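Local coordinates for uncharacterized protein (Bacteroides eggerthii, PDB 4GDZ) that is of unknown function but belongs to the DUF4251 family, folding into a large antiparallel beta sheet and binding a magnesium ion in the crystal, at residues D31-L42 with L133-N141; A44-N52 with V64-Q75. All coordinates share one frame; numbering follows the deposited sequence.

Interaction 1 (D31-L42 with L133-N141); sequences DAVSYDDAVAAL and LTLTNGDNN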
loop_
_atom_site.group_PDB
_atom_site.type_symbol
_atom_site.label_atom_id
_atom_site.label_comp_id
_atom_site.label_asym_id
_atom_site.label_seq_id
_atom_site.Cartn_x
_atom_site.Cartn_y
_atom_site.Cartn_z
ATOM N N ASP A 31 -2.645 -22.528 4.287
ATOM C CA ASP A 31 -1.771 -21.490 3.721
ATOM C C ASP A 31 -0.279 -21.866 3.774
ATOM O O ASP A 31 0.453 -21.614 2.812
ATOM C CB ASP A 31 -1.993 -20.156 4.450
ATOM C CG ASP A 31 -3.392 -19.591 4.243
ATOM O OD1 ASP A 31 -3.992 -19.819 3.167
ATOM O OD2 ASP A 31 -3.881 -18.897 5.161
ATOM N N ALA A 32 0.150 -22.464 4.891
ATOM C CA ALA A 32 1.530 -22.945 5.083
ATOM C C ALA A 32 1.963 -23.969 4.020
ATOM O O ALA A 32 3.105 -23.911 3.553
ATOM C CB ALA A 32 1.702 -23.537 6.486
ATOM N N VAL A 33 1.065 -24.906 3.665
ATOM C CA VAL A 33 1.312 -25.902 2.590
ATOM C C VAL A 33 1.372 -25.230 1.213
ATOM O O VAL A 33 2.214 -25.588 0.400
ATOM C CB VAL A 33 0.256 -27.055 2.564
ATOM C CG1 VAL A 33 0.406 -27.923 1.310
ATOM C CG2 VAL A 33 0.355 -27.913 3.827
ATOM N N SER A 34 0.461 -24.283 0.963
ATOM C CA SER A 34 0.464 -23.473 -0.237
ATOM C C SER A 34 1.773 -22.700 -0.368
ATOM O O SER A 34 2.272 -22.543 -1.474
ATOM C CB SER A 34 -0.673 -22.456 -0.212
ATOM O OG SER A 34 -1.880 -23.066 -0.540
ATOM N N TYR A 35 2.297 -22.184 0.744
ATOM C CA TYR A 35 3.585 -21.474 0.713
ATOM C C TYR A 35 4.708 -22.439 0.299
ATOM O O TYR A 35 5.466 -22.143 -0.611
ATOM C CB TYR A 35 3.921 -20.830 2.064
ATOM C CG TYR A 35 5.371 -20.376 2.149
ATOM C CD1 TYR A 35 5.780 -19.165 1.595
ATOM C CD2 TYR A 35 6.335 -21.182 2.755
ATOM C CE1 TYR A 35 7.111 -18.764 1.643
ATOM C CE2 TYR A 35 7.660 -20.795 2.821
ATOM C CZ TYR A 35 8.049 -19.580 2.273
ATOM O OH TYR A 35 9.378 -19.207 2.353
ATOM N N ASP A 36 4.813 -23.579 0.976
ATOM C CA ASP A 36 5.785 -24.627 0.600
ATOM C C ASP A 36 5.677 -25.028 -0.877
ATOM O O ASP A 36 6.703 -25.194 -1.550
ATOM C CB ASP A 36 5.598 -25.885 1.452
ATOM C CG ASP A 36 6.083 -25.721 2.896
ATOM O OD1 ASP A 36 6.637 -24.657 3.274
ATOM O OD2 ASP A 36 5.917 -26.697 3.654
ATOM N N ASP A 37 4.444 -25.189 -1.372
ATOM C CA ASP A 37 4.207 -25.559 -2.770
ATOM C C ASP A 37 4.702 -24.436 -3.698
ATOM O O ASP A 37 5.292 -24.711 -4.751
ATOM C CB ASP A 37 2.704 -25.776 -3.060
ATOM C CG ASP A 37 2.119 -27.026 -2.393
ATOM O OD1 ASP A 37 2.879 -27.885 -1.887
ATOM O OD2 ASP A 37 0.866 -27.140 -2.395
ATOM N N ALA A 38 4.424 -23.177 -3.323
ATOM C CA ALA A 38 4.836 -22.009 -4.127
ATOM C C ALA A 38 6.354 -21.924 -4.198
ATOM O O ALA A 38 6.902 -21.732 -5.275
ATOM C CB ALA A 38 4.251 -20.722 -3.566
ATOM N N VAL A 39 7.027 -22.121 -3.065
ATOM C CA VAL A 39 8.496 -22.114 -3.012
ATOM C C VAL A 39 9.115 -23.229 -3.857
ATOM O O VAL A 39 10.045 -22.981 -4.634
ATOM C CB VAL A 39 9.021 -22.194 -1.561
ATOM C CG1 VAL A 39 10.521 -22.468 -1.548
ATOM C CG2 VAL A 39 8.685 -20.909 -0.806
ATOM N N ALA A 40 8.587 -24.444 -3.742
ATOM C CA ALA A 40 9.047 -25.544 -4.587
ATOM C C ALA A 40 8.790 -25.229 -6.074
ATOM O O ALA A 40 9.610 -25.571 -6.916
ATOM C CB ALA A 40 8.392 -26.867 -4.188
ATOM N N ALA A 41 7.673 -24.571 -6.404
ATOM C CA ALA A 41 7.378 -24.227 -7.813
ATOM C C ALA A 41 8.400 -23.208 -8.365
ATOM O O ALA A 41 8.892 -23.365 -9.486
ATOM C CB ALA A 41 5.960 -23.692 -7.959
ATOM N N LEU A 42 8.715 -22.172 -7.580
ATOM C CA LEU A 42 9.746 -21.187 -7.963
ATOM C C LEU A 42 11.068 -21.881 -8.160
ATOM O O LEU A 42 11.737 -21.644 -9.153
ATOM C CB LEU A 42 9.950 -20.125 -6.888
ATOM C CG LEU A 42 8.844 -19.091 -6.748
ATOM C CD1 LEU A 42 9.074 -18.280 -5.468
ATOM C CD2 LEU A 42 8.780 -18.191 -7.993
ATOM N N LEU A 133 8.905 -10.188 -8.752
ATOM C CA LEU A 133 7.902 -10.965 -8.026
ATOM C C LEU A 133 8.330 -11.110 -6.577
ATOM O O LEU A 133 9.496 -11.412 -6.290
ATOM C CB LEU A 133 7.753 -12.335 -8.715
ATOM C CG LEU A 133 6.851 -13.443 -8.167
ATOM C CD1 LEU A 133 6.741 -14.535 -9.220
ATOM C CD2 LEU A 133 7.421 -14.020 -6.885
ATOM N N THR A 134 7.382 -10.904 -5.654
ATOM C CA THR A 134 7.644 -11.025 -4.232
ATOM C C THR A 134 6.606 -11.965 -3.617
ATOM O O THR A 134 5.436 -11.953 -4.005
ATOM C CB THR A 134 7.592 -9.674 -3.497
ATOM O OG1 THR A 134 6.289 -9.104 -3.689
ATOM C CG2 THR A 134 8.688 -8.740 -4.019
ATOM N N LEU A 135 7.069 -12.805 -2.700
ATOM C CA LEU A 135 6.237 -13.776 -1.985
ATOM C C LEU A 135 6.530 -13.607 -0.510
ATOM O O LEU A 135 7.666 -13.757 -0.080
ATOM C CB LEU A 135 6.569 -15.219 -2.444
ATOM C CG LEU A 135 5.869 -16.406 -1.756
ATOM C CD1 LEU A 135 4.408 -16.467 -2.153
ATOM C CD2 LEU A 135 6.565 -17.727 -2.085
ATOM N N THR A 136 5.511 -13.299 0.270
ATOM C CA THR A 136 5.647 -13.240 1.723
ATOM C C THR A 136 5.490 -14.661 2.347
ATOM O O THR A 136 4.677 -15.478 1.888
ATOM C CB THR A 136 4.649 -12.218 2.315
ATOM O OG1 THR A 136 4.967 -10.920 1.792
ATOM C CG2 THR A 136 4.734 -12.145 3.858
ATOM N N ASN A 137 6.304 -14.957 3.353
ATOM C CA ASN A 137 6.193 -16.219 4.101
ATOM C C ASN A 137 4.748 -16.480 4.565
ATOM O O ASN A 137 3.984 -15.543 4.842
ATOM C CB ASN A 137 7.151 -16.214 5.306
ATOM C CG ASN A 137 7.051 -17.484 6.159
ATOM O OD1 ASN A 137 7.214 -18.608 5.672
ATOM N ND2 ASN A 137 6.790 -17.301 7.445
ATOM N N GLY A 138 4.371 -17.757 4.614
ATOM C CA GLY A 138 3.128 -18.168 5.253
ATOM C C GLY A 138 1.937 -18.359 4.336
ATOM O O GLY A 138 0.935 -18.914 4.755
ATOM N N ASP A 139 2.019 -17.915 3.086
ATOM C CA ASP A 139 0.895 -18.094 2.176
ATOM C C ASP A 139 1.443 -18.101 0.738
ATOM O O ASP A 139 2.655 -17.994 0.538
ATOM C CB ASP A 139 -0.115 -16.950 2.405
ATOM C CG ASP A 139 -1.470 -17.194 1.740
ATOM O OD1 ASP A 139 -1.867 -18.369 1.547
ATOM O OD2 ASP A 139 -2.129 -16.191 1.390
ATOM N N ASN A 140 0.564 -18.241 -0.252
ATOM C CA ASN A 140 0.993 -18.161 -1.650
ATOM C C ASN A 140 0.533 -16.900 -2.373
ATOM O O ASN A 140 0.539 -16.883 -3.603
ATOM C CB ASN A 140 0.579 -19.427 -2.423
ATOM C CG ASN A 140 -0.912 -19.527 -2.629
ATOM O OD1 ASN A 140 -1.698 -18.958 -1.872
ATOM N ND2 ASN A 140 -1.313 -20.268 -3.658
ATOM N N ASN A 141 0.157 -15.846 -1.643
ATOM C CA ASN A 141 -0.134 -14.572 -2.295
ATOM C C ASN A 141 1.200 -13.912 -2.689
ATOM O O ASN A 141 2.152 -13.874 -1.905
ATOM C CB ASN A 141 -1.032 -13.626 -1.458
ATOM C CG ASN A 141 -1.537 -12.399 -2.285
ATOM O OD1 ASN A 141 -2.511 -12.481 -3.047
ATOM N ND2 ASN A 141 -0.864 -11.263 -2.128
HETATM O O HOH W 1 0.875 -22.624 -4.012
#
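Ala32 and Tyr35 of helix 31-42 lie against Gly138 and Asp139, in the loop that follows strand 133-135. The helix runs roughly antiparallel to the strand, at 146°, and their axes come within 11.2 Å at the closest. A type II turn from Thr136 to Asp139 lies against the first turns of the segment's helix, and Gly138 takes the positive phi of its third position.

Tyr35 is the central side chain. CG stands anti to the backbone N (chi1 167°), which lays the ring across the turn. Asn137 OD1 sits over one ring face, 3.6 Å from Tyr35 CZ, with its amide nearly perpendicular to the ring. Val39 CG2 lies over the opposite face. Tyr35 OH bonds to Gly114 O. Leu135 CD2 fits among Tyr35 CE1 (3.9 Å), Ala38 CB (4.1 Å) and Leu42 CD1 (4.2 Å).

Ser34 CB packs on the Asn140 amide. One water donates to Ser34 O and weakly accepts from Asn140 ND2, which also bonds to Leu161 O. No direct hydrogen bond joins the segments; packing holds them, apolar around Leu135 and against polar atoms around Tyr35. Asp31 OD1 and Asp139 OD1 are 3.0 Å apart without a bond, which probably favours protonation of one carboxylate.

Interaction 2 (A44-N52 with V64-Q75); sequences AQQFVLEAN and VTSNTNFVLVNQ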
loop_
_atom_site.group_PDB
_atom_site.type_symbol
_atom_site.label_atom_id
_atom_site.label_comp_id
_atom_site.label_asym_id
_atom_site.label_seq_id
_atom_site.Cartn_x
_atom_site.Cartn_y
_atom_site.Cartn_z
ATOM N N ALA A 44 11.642 -25.042 -8.934
ATOM C CA ALA A 44 11.549 -25.818 -10.185
ATOM C C ALA A 44 11.499 -24.948 -11.464
ATOM O O ALA A 44 11.639 -25.464 -12.573
ATOM C CB ALA A 44 10.334 -26.750 -10.127
ATOM N N GLN A 45 11.285 -23.633 -11.325
ATOM C CA GLN A 45 11.002 -22.758 -12.485
ATOM C C GLN A 45 9.810 -23.281 -13.274
ATOM O O GLN A 45 9.811 -23.289 -14.495
ATOM C CB GLN A 45 12.221 -22.607 -13.388
ATOM C CG GLN A 45 13.408 -22.050 -12.632
ATOM C CD GLN A 45 14.578 -21.686 -13.521
ATOM O OE1 GLN A 45 14.494 -21.743 -14.744
ATOM N NE2 GLN A 45 15.685 -21.307 -12.900
ATOM N N GLN A 46 8.804 -23.746 -12.541
ATOM C CA GLN A 46 7.567 -24.254 -13.106
ATOM C C GLN A 46 6.433 -23.707 -12.237
ATOM O O GLN A 46 6.057 -24.297 -11.232
ATOM C CB GLN A 46 7.590 -25.784 -13.180
ATOM C CG GLN A 46 8.589 -26.286 -14.210
ATOM C CD GLN A 46 8.565 -27.790 -14.367
ATOM O OE1 GLN A 46 8.725 -28.501 -13.410
ATOM N NE2 GLN A 46 8.383 -28.265 -15.585
ATOM N N PHE A 47 5.934 -22.532 -12.608
ATOM C CA PHE A 47 4.950 -21.832 -11.805
ATOM C C PHE A 47 4.076 -20.916 -12.630
ATOM O O PHE A 47 4.438 -20.513 -13.745
ATOM C CB PHE A 47 5.627 -21.039 -10.660
ATOM C CG PHE A 47 6.566 -19.941 -11.123
ATOM C CD1 PHE A 47 6.082 -18.672 -11.435
ATOM C CD2 PHE A 47 7.942 -20.167 -11.216
ATOM C CE1 PHE A 47 6.951 -17.664 -11.842
ATOM C CE2 PHE A 47 8.809 -19.162 -11.624
ATOM C CZ PHE A 47 8.314 -17.903 -11.917
ATOM N N VAL A 48 2.919 -20.594 -12.070
ATOM C CA VAL A 48 2.046 -19.573 -12.606
ATOM C C VAL A 48 1.610 -18.646 -11.465
ATOM O O VAL A 48 1.160 -19.114 -10.420
ATOM C CB VAL A 48 0.772 -20.141 -13.271
ATOM C CG1 VAL A 48 0.065 -19.010 -14.032
ATOM C CG2 VAL A 48 1.086 -21.301 -14.198
ATOM N N LEU A 49 1.753 -17.349 -11.668
ATOM C CA LEU A 49 1.096 -16.337 -10.825
ATOM C C LEU A 49 -0.222 -15.990 -11.521
ATOM O O LEU A 49 -0.218 -15.450 -12.631
ATOM C CB LEU A 49 1.983 -15.104 -10.702
ATOM C CG LEU A 49 1.582 -13.970 -9.727
ATOM C CD1 LEU A 49 0.420 -13.144 -10.248
ATOM C CD2 LEU A 49 1.203 -14.542 -8.398
ATOM N N GLU A 50 -1.335 -16.343 -10.894
ATOM C CA GLU A 50 -2.668 -16.028 -11.398
ATOM C C GLU A 50 -3.187 -14.780 -10.663
ATOM O O GLU A 50 -3.487 -14.843 -9.457
ATOM C CB GLU A 50 -3.603 -17.248 -11.184
ATOM C CG GLU A 50 -3.132 -18.502 -11.925
ATOM C CD GLU A 50 -4.119 -19.673 -11.925
ATOM O OE1 GLU A 50 -5.171 -19.604 -11.246
ATOM O OE2 GLU A 50 -3.832 -20.700 -12.595
ATOM N N ALA A 51 -3.246 -13.646 -11.361
ATOM C CA ALA A 51 -3.558 -12.347 -10.727
ATOM C C ALA A 51 -5.070 -12.184 -10.587
ATOM O O ALA A 51 -5.822 -12.614 -11.457
ATOM C CB ALA A 51 -2.982 -11.177 -11.517
ATOM N N ASN A 52 -5.501 -11.552 -9.499
ATOM C CA ASN A 52 -6.915 -11.204 -9.312
ATOM C C ASN A 52 -7.130 -9.740 -8.990
ATOM O O ASN A 52 -8.269 -9.301 -8.835
ATOM C CB ASN A 52 -7.618 -12.123 -8.301
ATOM C CG ASN A 52 -6.928 -12.167 -6.956
ATOM O OD1 ASN A 52 -6.302 -11.208 -6.537
ATOM N ND2 ASN A 52 -7.056 -13.289 -6.268
ATOM N N VAL A 64 -9.531 -7.927 -11.431
ATOM C CA VAL A 64 -9.251 -8.271 -12.830
ATOM C C VAL A 64 -9.540 -9.766 -12.997
ATOM O O VAL A 64 -9.590 -10.497 -12.029
ATOM C CB VAL A 64 -7.800 -7.997 -13.297
ATOM C CG1 VAL A 64 -7.424 -6.523 -13.144
ATOM C CG2 VAL A 64 -6.792 -8.944 -12.618
ATOM N N THR A 65 -9.737 -10.191 -14.237
ATOM C CA THR A 65 -9.917 -11.606 -14.580
ATOM C C THR A 65 -8.588 -12.338 -14.705
ATOM O O THR A 65 -7.760 -11.961 -15.510
ATOM C CB THR A 65 -10.600 -11.713 -15.958
ATOM O OG1 THR A 65 -11.784 -10.911 -15.946
ATOM C CG2 THR A 65 -10.930 -13.160 -16.315
ATOM N N SER A 66 -8.431 -13.427 -13.966
ATOM C CA SER A 66 -7.239 -14.275 -14.039
ATOM C C SER A 66 -6.921 -14.891 -15.417
ATOM O O SER A 66 -5.749 -15.045 -15.774
ATOM C CB SER A 66 -7.368 -15.397 -13.000
ATOM O OG SER A 66 -6.193 -16.164 -12.981
ATOM N N ASN A 67 -7.956 -15.232 -16.200
ATOM C CA ASN A 67 -7.767 -15.834 -17.538
ATOM C C ASN A 67 -6.824 -15.059 -18.473
ATOM O O ASN A 67 -6.123 -15.646 -19.310
ATOM C CB ASN A 67 -9.113 -16.015 -18.280
ATOM C CG ASN A 67 -8.916 -16.661 -19.661
ATOM O OD1 ASN A 67 -8.357 -17.766 -19.759
ATOM N ND2 ASN A 67 -9.307 -15.957 -20.733
ATOM N N THR A 68 -6.798 -13.728 -18.344
ATOM C CA THR A 68 -5.884 -12.911 -19.152
ATOM C C THR A 68 -4.981 -12.033 -18.275
ATOM O O THR A 68 -4.529 -10.985 -18.716
ATOM C CB THR A 68 -6.688 -12.020 -20.120
ATOM O OG1 THR A 68 -7.594 -11.192 -19.362
ATOM C CG2 THR A 68 -7.500 -12.878 -21.116
ATOM N N ASN A 69 -4.691 -12.476 -17.051
ATOM C CA ASN A 69 -3.804 -11.757 -16.137
ATOM C C ASN A 69 -2.950 -12.747 -15.334
ATOM O O ASN A 69 -3.334 -13.212 -14.242
ATOM C CB ASN A 69 -4.616 -10.834 -15.222
ATOM C CG ASN A 69 -5.204 -9.662 -15.963
ATOM O OD1 ASN A 69 -4.493 -8.707 -16.298
ATOM N ND2 ASN A 69 -6.502 -9.744 -16.283
ATOM N N PHE A 70 -1.832 -13.139 -15.923
ATOM C CA PHE A 70 -0.972 -14.145 -15.349
ATOM C C PHE A 70 0.464 -14.058 -15.854
ATOM O O PHE A 70 0.749 -13.470 -16.896
ATOM C CB PHE A 70 -1.531 -15.558 -15.605
ATOM C CG PHE A 70 -1.526 -15.947 -17.069
ATOM C CD1 PHE A 70 -0.414 -16.529 -17.626
ATOM C CD2 PHE A 70 -2.625 -15.675 -17.884
ATOM C CE1 PHE A 70 -0.390 -16.839 -18.973
ATOM C CE2 PHE A 70 -2.614 -15.987 -19.223
ATOM C CZ PHE A 70 -1.489 -16.559 -19.768
ATOM N N VAL A 71 1.353 -14.690 -15.089
ATOM C CA VAL A 71 2.750 -14.892 -15.464
ATOM C C VAL A 71 3.032 -16.384 -15.295
ATOM O O VAL A 71 2.887 -16.957 -14.201
ATOM C CB VAL A 71 3.732 -14.038 -14.616
ATOM C CG1 VAL A 71 5.171 -14.360 -15.035
ATOM C CG2 VAL A 71 3.445 -12.533 -14.778
ATOM N N LEU A 72 3.394 -17.014 -16.403
ATOM C CA LEU A 72 3.680 -18.446 -16.463
ATOM C C LEU A 72 5.133 -18.647 -16.841
ATOM O O LEU A 72 5.614 -18.055 -17.809
ATOM C CB LEU A 72 2.787 -19.117 -17.505
ATOM C CG LEU A 72 2.914 -20.648 -17.663
ATOM C CD1 LEU A 72 1.580 -21.252 -18.078
ATOM C CD2 LEU A 72 3.989 -20.973 -18.665
ATOM N N VAL A 73 5.837 -19.470 -16.066
ATOM C CA VAL A 73 7.213 -19.814 -16.349
ATOM C C VAL A 73 7.276 -21.332 -16.341
ATOM O O VAL A 73 6.797 -21.990 -15.401
ATOM C CB VAL A 73 8.211 -19.194 -15.340
ATOM C CG1 VAL A 73 9.611 -19.796 -15.527
ATOM C CG2 VAL A 73 8.239 -17.666 -15.489
ATOM N N ASN A 74 7.820 -21.889 -17.415
ATOM C CA ASN A 74 8.014 -23.334 -17.516
ATOM C C ASN A 74 9.394 -23.607 -18.066
ATOM O O ASN A 74 9.588 -23.645 -19.279
ATOM C CB ASN A 74 6.956 -23.984 -18.391
ATOM C CG ASN A 74 7.043 -25.501 -18.362
ATOM O OD1 ASN A 74 7.917 -26.081 -17.708
ATOM N ND2 ASN A 74 6.126 -26.146 -19.052
ATOM N N GLN A 75 10.345 -23.702 -17.142
ATOM C CA GLN A 75 11.758 -23.882 -17.432
ATOM C C GLN A 75 12.266 -22.688 -18.266
ATOM O O GLN A 75 12.155 -21.561 -17.796
ATOM C CB GLN A 75 12.016 -25.295 -17.961
ATOM C CG GLN A 75 11.770 -26.262 -16.807
ATOM C CD GLN A 75 11.814 -27.740 -17.150
ATOM O OE1 GLN A 75 11.673 -28.163 -18.299
ATOM N NE2 GLN A 75 11.973 -28.542 -16.122
#
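Phe47 and Val73 face each other as a hydrogen-bonded pair in an antiparallel hairpin. The axes of strands 46-52 and 70-74 approach to 4.6 Å and are almost exactly antiparallel. Phe47 N gives a bond to Val73 O, and Val73 N returns one to Phe47 O at 2.9 Å. Leu49 and Val71 repeat the pattern, and Ala51 N reaches Asn69 O beyond them. At the start, Gln75 N bonds to Gln45 O at 2.7 Å. Gln45 itself closes the preceding helix in a Schellman motif.

The Phe47 side chain can be followed outward. CB carries CG into the position between the backbone N and the carbonyl carbon (chi1 63°), and the ring lies alongside Val73, pointing the same way. Phe47 CE2 meets Val73 CB at 3.8 Å and lies near Val73 CG1. Phe47 CE1 lies near Val73 CG2. Phe47 CZ, at the tip, comes 3.6 Å from Val73 CG2. Val73 CB sits over the ring face in a CH-pi contact, 3.9 Å from the centroid.

Gln46, Val48 and Glu50 point to the other face. Gln46 NE2 donates to Asn74 OD1 at 3.1 Å with an N-H...O angle of 170°. The acceptor lies in the amide plane of Gln46, while the donor is tilted 28° from the carbonyl plane of Asn74. The amides of Gln46 and Gln75 stack almost parallel. Val48 CG2 touches Leu72 CD1, and Glu50 OE2 bonds to Ser167 OG, just before helix 168-171.

Phe47, Val71 and Val73 pack on Phe120 of strand 116-123. Ala41 and Leu42 of helix 28-44 also touch Phe47. Strand 155-163 borders strand 46-55 on its other edge, and strand 77-85 borders strand 61-74. The hairpin is thus an inner part of the antiparallel sheet.

How the interactions relate
From the N terminus, helix 28-44 comes first and leads directly into strand 46-55. Strand 61-74 then turns back to close the short loop of interaction 2. The chain runs on through several more strands before residues 133-141 return to the helix and close the long loop of interaction 1. Interaction 2 is therefore nested inside interaction 1. The two also touch. Ala41 O probably accepts a hydrogen bond from Gln46 N at 3.1 Å, and Leu42 and Leu133 both pack on Phe47. Interaction 2 joins neighbouring strands, whereas interaction 1 ties the N-terminal helix to the end of strand 128-135, in the same sheet, and to the turn that follows it.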